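Local coordinates for hypothetical protein TTHA1606 (Thermus thermophilus, PDB 2YYB) that is of unknown function but belongs to the GTP cyclohydrolase I type 2/NIF3 family and probably binds divalent metal ions, at residues 8-13 with 60-65. Sequence-based numbering, arbitrary orientation.
Sequences RYLDAY and FLIVHH
Leu10 and Phe60 reach for each other from opposite directions, the leucine coming off its helix and the phenylalanine rising from its strand. One methyl does the touching: Leu10 CD1 lies 3.6 Å from Phe60 CE2 and 3.9 Å from Phe60 CZ, so it meets the ring obliquely beside the CE2-CZ bond. On the leucine, CG stands anti to the carbonyl carbon (chi1 -69°), and the extended second torsion carries CD1 out to the strand. The same methyl also meets the end of Ile62, with Leu10 CD1 4.4 Å from Ile62 CD1, a looser touch. Phe60 and Ile62, two residues apart on the strand, thus present their side chains on one face of the sheet, and the leucine bridges them. All three are buried, and the contact is purely apolar, with the backbones well separated: CA of Leu10 and CA of Ile62 are 10.4 Å apart. Past Ile62 the chain turns at His64 and reaches His65, both predicted metal ligands. Helices 3-13 and 216-229, the latter through Leu221 against Leu10 and Ile62, cover this face of the mixed sheet; Leu61 points to the other, against helix 47-55, as in a layered alpha/beta fold.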
# COMPACT_ATOMS: atom_id res chain seq x y z
N ARG A 8 25.42 -19.55 -12.50
CA ARG A 8 24.80 -20.46 -11.54
C ARG A 8 25.62 -20.50 -10.25
O ARG A 8 25.08 -20.37 -9.15
CB ARG A 8 24.72 -21.87 -12.12
CG ARG A 8 23.34 -22.50 -12.11
CD ARG A 8 23.05 -23.12 -13.46
NE ARG A 8 24.23 -23.80 -14.00
CZ ARG A 8 24.40 -24.09 -15.29
NH1 ARG A 8 23.47 -23.77 -16.17
NH2 ARG A 8 25.52 -24.70 -15.69
N TYR A 9 26.93 -20.68 -10.39
CA TYR A 9 27.80 -20.72 -9.23
C TYR A 9 27.66 -19.44 -8.42
O TYR A 9 27.37 -19.49 -7.22
CB TYR A 9 29.26 -20.88 -9.65
CG TYR A 9 30.21 -20.82 -8.47
CD1 TYR A 9 30.30 -21.89 -7.56
CD2 TYR A 9 31.05 -19.72 -8.27
CE1 TYR A 9 31.21 -21.86 -6.48
CE2 TYR A 9 31.95 -19.68 -7.20
CZ TYR A 9 32.03 -20.76 -6.31
OH TYR A 9 32.93 -20.72 -5.28
N LEU A 10 27.86 -18.29 -9.07
CA LEU A 10 27.76 -17.00 -8.38
C LEU A 10 26.44 -16.80 -7.65
O LEU A 10 26.43 -16.36 -6.50
CB LEU A 10 28.00 -15.86 -9.36
CG LEU A 10 29.47 -15.83 -9.81
CD1 LEU A 10 29.69 -14.70 -10.81
CD2 LEU A 10 30.34 -15.65 -8.58
N ASP A 11 25.33 -17.12 -8.30
CA ASP A 11 24.04 -16.96 -7.64
C ASP A 11 24.03 -17.84 -6.39
O ASP A 11 23.46 -17.49 -5.36
CB ASP A 11 22.91 -17.37 -8.58
CG ASP A 11 22.78 -16.45 -9.79
OD1 ASP A 11 22.11 -16.84 -10.76
OD2 ASP A 11 23.33 -15.32 -9.77
N ALA A 12 24.69 -18.99 -6.49
CA ALA A 12 24.75 -19.93 -5.38
C ALA A 12 25.64 -19.42 -4.26
O ALA A 12 25.21 -19.29 -3.11
CB ALA A 12 25.25 -21.27 -5.87
N TYR A 13 26.89 -19.12 -4.63
CA TYR A 13 27.90 -18.64 -3.70
C TYR A 13 27.49 -17.41 -2.94
O TYR A 13 27.79 -17.29 -1.76
CB TYR A 13 29.20 -18.37 -4.46
CG TYR A 13 30.36 -17.94 -3.59
CD1 TYR A 13 30.92 -18.80 -2.64
CD2 TYR A 13 30.90 -16.67 -3.72
CE1 TYR A 13 32.00 -18.41 -1.85
CE2 TYR A 13 31.98 -16.26 -2.94
CZ TYR A 13 32.53 -17.13 -2.01
OH TYR A 13 33.61 -16.70 -1.25
N PHE A 60 33.42 -11.14 -18.67
CA PHE A 60 32.46 -11.22 -17.59
C PHE A 60 32.77 -10.12 -16.59
O PHE A 60 33.68 -10.25 -15.77
CB PHE A 60 32.60 -12.59 -16.93
CG PHE A 60 31.42 -12.99 -16.12
CD1 PHE A 60 30.38 -13.72 -16.69
CD2 PHE A 60 31.34 -12.65 -14.77
CE1 PHE A 60 29.27 -14.10 -15.91
CE2 PHE A 60 30.25 -13.03 -14.00
CZ PHE A 60 29.21 -13.75 -14.57
N LEU A 61 32.00 -9.04 -16.68
CA LEU A 61 32.15 -7.87 -15.81
C LEU A 61 31.25 -7.98 -14.58
O LEU A 61 30.02 -8.16 -14.70
CB LEU A 61 31.80 -6.59 -16.58
CG LEU A 61 31.94 -5.29 -15.82
CD1 LEU A 61 33.30 -5.25 -15.14
CD2 LEU A 61 31.79 -4.12 -16.76
N ILE A 62 31.87 -7.89 -13.41
CA ILE A 62 31.16 -7.96 -12.15
C ILE A 62 31.15 -6.58 -11.50
O ILE A 62 32.21 -5.97 -11.32
CB ILE A 62 31.86 -8.94 -11.20
CG1 ILE A 62 31.87 -10.34 -11.83
CG2 ILE A 62 31.20 -8.90 -9.81
CD1 ILE A 62 32.60 -11.39 -11.04
N VAL A 63 29.97 -6.08 -11.15
CA VAL A 63 29.89 -4.76 -10.51
C VAL A 63 29.00 -4.82 -9.26
O VAL A 63 28.09 -5.66 -9.17
CB VAL A 63 29.34 -3.69 -11.48
CG1 VAL A 63 30.27 -3.56 -12.69
CG2 VAL A 63 27.91 -4.05 -11.91
N HIS A 64 29.27 -3.93 -8.31
CA HIS A 64 28.49 -3.88 -7.07
C HIS A 64 27.21 -3.08 -7.33
O HIS A 64 26.13 -3.43 -6.83
CB HIS A 64 29.30 -3.22 -5.94
CG HIS A 64 28.58 -3.15 -4.62
ND1 HIS A 64 28.14 -4.28 -3.95
CD2 HIS A 64 28.22 -2.10 -3.85
CE1 HIS A 64 27.53 -3.91 -2.83
NE2 HIS A 64 27.56 -2.60 -2.75
N HIS A 65 27.33 -2.04 -8.15
CA HIS A 65 26.20 -1.18 -8.50
C HIS A 65 25.85 -1.36 -9.98
O HIS A 65 26.51 -0.79 -10.86
CB HIS A 65 26.57 0.29 -8.22
CG HIS A 65 26.84 0.59 -6.77
ND1 HIS A 65 25.90 0.41 -5.78
CD2 HIS A 65 27.95 1.06 -6.16
CE1 HIS A 65 26.42 0.76 -4.61
NE2 HIS A 65 27.66 1.16 -4.81